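Local structure of epsin-2 (Saccharomyces cerevisiae, 6ENR) at residues D25-D30 and M56-K61; P34-L39 and L80-R85. The protein binds membranes rich in phosphatidylinositol 4,5- or 3,5-bisphosphate, probably through the ENTH domain described here, and is required for endocytosis and the localization of actin. All coordinates share one frame; numbering follows the deposited sequence.

Contact 1 (D25-D30 and M56-K61); sequences DATAND and MDMLDK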
loop_
_atom_site.group_PDB
_atom_site.type_symbol
_atom_site.label_atom_id
_atom_site.label_comp_id
_atom_site.label_asym_id
_atom_site.label_seq_id
_atom_site.Cartn_x
_atom_site.Cartn_y
_atom_site.Cartn_z
ATOM N N ASP A 25 9.185 0.934 8.872
ATOM C CA ASP A 25 8.459 0.397 10.019
ATOM C C ASP A 25 7.012 0.061 9.728
ATOM O O ASP A 25 6.467 -0.991 10.202
ATOM C CB ASP A 25 8.584 1.379 11.194
ATOM C CG ASP A 25 9.995 1.458 11.736
ATOM O OD1 ASP A 25 10.888 0.701 11.300
ATOM O OD2 ASP A 25 10.236 2.341 12.607
ATOM N N ALA A 26 6.393 0.889 8.906
ATOM C CA ALA A 26 5.004 0.726 8.512
ATOM C C ALA A 26 4.741 -0.586 7.744
ATOM O O ALA A 26 3.622 -1.018 7.708
ATOM C CB ALA A 26 4.566 1.886 7.645
ATOM N N THR A 27 5.791 -1.125 7.100
ATOM C CA THR A 27 5.679 -2.260 6.182
ATOM C C THR A 27 6.548 -3.425 6.607
ATOM O O THR A 27 6.689 -4.368 5.843
ATOM C CB THR A 27 5.984 -1.830 4.752
ATOM O OG1 THR A 27 7.344 -1.408 4.659
ATOM C CG2 THR A 27 5.037 -0.718 4.382
ATOM N N ALA A 28 7.037 -3.381 7.859
ATOM C CA ALA A 28 7.913 -4.394 8.391
ATOM C C ALA A 28 7.226 -5.767 8.487
ATOM O O ALA A 28 5.995 -5.899 8.626
ATOM C CB ALA A 28 8.489 -3.949 9.778
ATOM N N ASN A 29 8.068 -6.785 8.419
ATOM C CA ASN A 29 7.637 -8.176 8.440
ATOM C C ASN A 29 7.346 -8.578 9.873
ATOM O O ASN A 29 8.196 -9.194 10.550
ATOM C CB ASN A 29 8.758 -9.102 7.821
ATOM C CG ASN A 29 8.302 -10.563 7.714
ATOM O OD1 ASN A 29 7.084 -10.819 7.745
ATOM N ND2 ASN A 29 9.246 -11.512 7.610
ATOM N N ASP A 30 6.181 -8.228 10.380
ATOM C CA ASP A 30 5.820 -8.581 11.746
ATOM C C ASP A 30 4.338 -8.476 11.740
ATOM O O ASP A 30 3.788 -8.080 10.725
ATOM C CB ASP A 30 6.498 -7.645 12.770
ATOM C CG ASP A 30 6.025 -6.206 12.686
ATOM O OD1 ASP A 30 4.823 -5.975 12.586
ATOM O OD2 ASP A 30 6.874 -5.301 12.728
ATOM N N MET A 56 7.368 5.664 -2.022
ATOM C CA MET A 56 6.982 4.810 -3.177
ATOM C C MET A 56 8.090 3.865 -3.545
ATOM O O MET A 56 7.829 2.748 -3.975
ATOM C CB MET A 56 6.518 5.689 -4.339
ATOM C CG MET A 56 5.339 6.645 -4.109
ATOM S SD MET A 56 3.944 6.014 -3.062
ATOM C CE MET A 56 3.112 4.978 -4.233
ATOM N N ASP A 57 9.360 4.262 -3.333
ATOM C CA ASP A 57 10.492 3.356 -3.562
ATOM C C ASP A 57 10.374 2.110 -2.682
ATOM O O ASP A 57 10.551 0.937 -3.164
ATOM C CB ASP A 57 11.808 4.042 -3.309
ATOM C CG ASP A 57 13.006 3.270 -3.865
ATOM O OD1 ASP A 57 13.037 2.899 -5.060
ATOM O OD2 ASP A 57 13.915 3.098 -3.108
ATOM N N MET A 58 10.128 2.340 -1.402
ATOM C CA MET A 58 9.984 1.254 -0.462
ATOM C C MET A 58 8.743 0.444 -0.698
ATOM O O MET A 58 8.756 -0.817 -0.560
ATOM C CB MET A 58 9.951 1.763 0.988
ATOM C CG MET A 58 9.841 0.649 2.039
ATOM S SD MET A 58 11.075 -0.671 1.872
ATOM C CE MET A 58 12.515 0.376 2.136
ATOM N N LEU A 59 7.644 1.125 -0.991
ATOM C CA LEU A 59 6.423 0.389 -1.299
ATOM C C LEU A 59 6.544 -0.468 -2.563
ATOM O O LEU A 59 6.062 -1.612 -2.617
ATOM C CB LEU A 59 5.234 1.304 -1.364
ATOM C CG LEU A 59 4.829 2.067 -0.123
ATOM C CD1 LEU A 59 3.688 3.032 -0.400
ATOM C CD2 LEU A 59 4.430 1.067 0.970
ATOM N N ASP A 60 7.230 0.053 -3.571
ATOM C CA ASP A 60 7.465 -0.749 -4.784
ATOM C C ASP A 60 8.215 -2.012 -4.439
ATOM O O ASP A 60 7.835 -3.093 -4.900
ATOM C CB ASP A 60 8.257 0.128 -5.763
ATOM C CG ASP A 60 8.296 -0.400 -7.199
ATOM O OD1 ASP A 60 7.530 -1.304 -7.577
ATOM O OD2 ASP A 60 9.186 0.151 -7.936
ATOM N N LYS A 61 9.304 -1.907 -3.653
ATOM C CA LYS A 61 10.088 -3.083 -3.233
ATOM C C LYS A 61 9.296 -4.130 -2.466
ATOM O O LYS A 61 9.335 -5.339 -2.787
ATOM C CB LYS A 61 11.335 -2.671 -2.408
ATOM C CG LYS A 61 12.337 -1.824 -3.180
ATOM C CD LYS A 61 13.321 -1.119 -2.221
ATOM C CE LYS A 61 14.638 -0.775 -2.871
ATOM N NZ LYS A 61 14.510 0.068 -4.087
#

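Contact 2 (P34-L39 and L80-R85); sequences PSIDTL and LDYLVR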
loop_
_atom_site.group_PDB
_atom_site.type_symbol
_atom_site.label_atom_id
_atom_site.label_comp_id
_atom_site.label_asym_id
_atom_site.label_seq_id
_atom_site.Cartn_x
_atom_site.Cartn_y
_atom_site.Cartn_z
ATOM N N PRO A 34 -0.102 -1.365 10.375
ATOM C CA PRO A 34 0.301 0.040 10.473
ATOM C C PRO A 34 -0.736 0.876 11.206
ATOM O O PRO A 34 -1.928 0.764 10.904
ATOM C CB PRO A 34 0.392 0.505 9.027
ATOM C CG PRO A 34 0.160 -0.683 8.189
ATOM C CD PRO A 34 -0.341 -1.801 9.000
ATOM N N SER A 35 -0.259 1.691 12.137
ATOM C CA SER A 35 -1.122 2.532 12.928
ATOM C C SER A 35 -1.656 3.690 12.082
ATOM O O SER A 35 -0.999 4.130 11.135
ATOM C CB SER A 35 -0.349 3.112 14.137
ATOM O OG SER A 35 0.621 4.033 13.687
ATOM N N ILE A 36 -2.833 4.184 12.455
ATOM C CA ILE A 36 -3.375 5.366 11.751
ATOM C C ILE A 36 -2.432 6.546 11.904
ATOM O O ILE A 36 -2.315 7.384 11.023
ATOM C CB ILE A 36 -4.877 5.649 12.113
ATOM C CG1 ILE A 36 -5.738 4.572 11.479
ATOM C CG2 ILE A 36 -5.393 6.929 11.479
ATOM C CD1 ILE A 36 -5.931 4.656 9.961
ATOM N N ASP A 37 -1.721 6.617 13.006
ATOM C CA ASP A 37 -0.813 7.697 13.253
ATOM C C ASP A 37 0.203 7.693 12.090
ATOM O O ASP A 37 0.465 8.702 11.468
ATOM C CB ASP A 37 -0.078 7.506 14.604
ATOM C CG ASP A 37 -0.998 7.617 15.833
ATOM O OD1 ASP A 37 -2.221 7.862 15.661
ATOM O OD2 ASP A 37 -0.507 7.421 16.977
ATOM N N THR A 38 0.726 6.509 11.821
ATOM C CA THR A 38 1.769 6.259 10.807
ATOM C C THR A 38 1.240 6.502 9.396
ATOM O O THR A 38 1.942 7.099 8.593
ATOM C CB THR A 38 2.245 4.783 10.934
ATOM O OG1 THR A 38 2.940 4.648 12.180
ATOM C CG2 THR A 38 3.139 4.356 9.788
ATOM N N LEU A 39 0.047 5.984 9.110
ATOM C CA LEU A 39 -0.597 6.163 7.763
ATOM C C LEU A 39 -0.832 7.640 7.496
ATOM O O LEU A 39 -0.437 8.172 6.442
ATOM C CB LEU A 39 -1.900 5.419 7.696
ATOM C CG LEU A 39 -1.736 3.862 7.742
ATOM C CD1 LEU A 39 -3.077 3.246 7.909
ATOM C CD2 LEU A 39 -1.156 3.263 6.471
ATOM N N LEU A 80 -0.845 1.610 0.657
ATOM C CA LEU A 80 -1.225 2.141 -0.621
ATOM C C LEU A 80 -2.731 2.559 -0.628
ATOM O O LEU A 80 -3.106 3.630 -1.113
ATOM C CB LEU A 80 -0.869 1.104 -1.663
ATOM C CG LEU A 80 -0.603 1.479 -3.071
ATOM C CD1 LEU A 80 0.357 2.651 -3.192
ATOM C CD2 LEU A 80 -0.159 0.232 -3.833
ATOM N N ASP A 81 -3.535 1.687 -0.044
ATOM C CA ASP A 81 -4.944 1.886 0.071
ATOM C C ASP A 81 -5.217 3.219 0.776
ATOM O O ASP A 81 -6.114 3.957 0.353
ATOM C CB ASP A 81 -5.587 0.723 0.881
ATOM C CG ASP A 81 -7.063 0.494 0.556
ATOM O OD1 ASP A 81 -7.454 0.697 -0.598
ATOM O OD2 ASP A 81 -7.840 0.063 1.435
ATOM N N TYR A 82 -4.453 3.541 1.827
ATOM C CA TYR A 82 -4.605 4.788 2.569
ATOM C C TYR A 82 -4.132 5.976 1.718
ATOM O O TYR A 82 -4.826 6.955 1.581
ATOM C CB TYR A 82 -3.842 4.737 3.906
ATOM C CG TYR A 82 -4.194 5.852 4.837
ATOM C CD1 TYR A 82 -5.259 5.708 5.750
ATOM C CD2 TYR A 82 -3.486 7.032 4.844
ATOM C CE1 TYR A 82 -5.601 6.746 6.640
ATOM C CE2 TYR A 82 -3.848 8.070 5.668
ATOM C CZ TYR A 82 -4.927 7.892 6.572
ATOM O OH TYR A 82 -5.260 8.908 7.355
ATOM N N LEU A 83 -2.967 5.848 1.080
ATOM C CA LEU A 83 -2.440 6.944 0.283
ATOM C C LEU A 83 -3.335 7.340 -0.882
ATOM O O LEU A 83 -3.433 8.524 -1.255
ATOM C CB LEU A 83 -1.032 6.590 -0.196
ATOM C CG LEU A 83 0.063 6.518 0.836
ATOM C CD1 LEU A 83 1.344 6.109 0.149
ATOM C CD2 LEU A 83 0.230 7.783 1.653
ATOM N N VAL A 84 -3.924 6.380 -1.557
ATOM C CA VAL A 84 -4.771 6.746 -2.694
ATOM C C VAL A 84 -5.991 7.585 -2.321
ATOM O O VAL A 84 -6.488 8.363 -3.142
ATOM C CB VAL A 84 -5.183 5.543 -3.543
ATOM C CG1 VAL A 84 -3.975 4.838 -4.122
ATOM C CG2 VAL A 84 -6.164 4.676 -2.853
ATOM N N ARG A 85 -6.423 7.484 -1.067
ATOM C CA ARG A 85 -7.495 8.382 -0.540
ATOM C C ARG A 85 -7.034 9.624 0.143
ATOM O O ARG A 85 -7.571 10.718 -0.124
ATOM C CB ARG A 85 -8.314 7.593 0.464
ATOM C CG ARG A 85 -8.806 6.306 -0.026
ATOM C CD ARG A 85 -9.276 5.447 1.148
ATOM N NE ARG A 85 -10.264 4.468 0.734
ATOM C CZ ARG A 85 -10.014 3.345 0.087
ATOM N NH1 ARG A 85 -8.774 2.998 -0.215
ATOM N NH2 ARG A 85 -11.026 2.547 -0.267
#

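Contact 1 (D25-D30 and M56-K61)
Thr27 of segment 25-30 meets Met58 and Leu59 of helix 49-63 inside the all-helical bundle of the ENTH domain. The apolar part of the contact is a meeting of methyls: Thr27 CG2 lies 3.9 Å from Leu59 CD2, the two side chains crossing at about a right angle. Leu59 does not point its CB straight at the other segment; its outer branch does the reaching. One residue earlier, Met58 swings CG anti to its backbone N (chi1 -178°), and this carbon comes to 4.2 Å from Thr27 OG1, a looser approach. Beyond CG the chain of Met58 bends at both following torsions.

No hydrogen bond joins the two segments, yet the threonine hydroxyl is well supplied. Thr27 OG1 bonds to the carbonyl O of Val23 one turn back and to NH1 of Arg62 from the helix facing it, so a buried polar atom is satisfied beside the methionine. A Thr27 chi1 of 64° tucks OG1 in between its own N and C and turns CG2 to the leucine. Helix 70-86 adds to the surroundings, with Ser76 against Thr27 and Val79 against Leu59. Along helix 49-63 itself, a charged pair one turn apart forms a salt bridge, with Lys61 NZ 3.2 Å from Asp57 OD2.

Contact 2 (P34-L39 and L80-R85)
One face of the Tyr82 ring is taken by Leu39, whose CB stands 3.6 Å from the ring centroid and only 10° off its normal, a CH-pi contact almost directly over the centre. The carbonyl of the same leucine lies near one side of the ring, Leu39 O being 3.5 Å from Tyr82 CE2. Toward the other side Ile36 arrives obliquely, its CD1 3.9 Å from Tyr82 CE1. Phe86, one turn further along helix 70-86, also meets the tyrosine ring, with the two planes inclined by about 35°. The ring reaches helix 36-45 because CG of Tyr82 is anti to its backbone N (chi1 -168°), and its hydroxyl finishes on Asp40 OD1 by a hydrogen bond. A leucine in place of Tyr82 would probably leave Leu39 CB without its aromatic face and Asp40 without its hydroxyl partner.

The second flat group, the guanidinium of Arg85, has the carbonyl O of Asp81 at its edge and in its plane: Arg85 NH1 donates to Asp81 O at 2.9 Å, from above the carbonyl plane. The same nitrogen makes a salt bridge to Asp81 OD1 at 2.7 Å, while NE turns to Glu142, which should hold the guanidinium in a fixed orientation. At the start of helix 36-45, Ser35 occupies the N-cap, and its OG shares a 2.8 Å hydrogen bond with Thr38 OG1. Helix 36-45 thus packs on helix 70-86 through an aromatic face at a partly buried site, within the superhelical stack of alpha-helices that makes up an ENTH domain.

How the contacts relate
From the N terminus, helix 19-26 and the residues after it supply the first half of contact 1 (25-30), and residues 34-39 then open helix 36-45 and contact 2. Helix 49-63 follows and closes the loop of contact 1; helix 70-86 comes next and closes that of contact 2. The two loops therefore cross rather than nest. The centres of contacts 1 and 2 lie about 12 Å apart, and their segments touch directly: Ala26 CB packs on Thr38 CG2 at 3.6 Å, and Leu59 CD1 on Leu83 CD1 at 3.9 Å. Together they tie four helices, 19-26, 36-45, 49-63 and 70-86, into one part of the ENTH bundle.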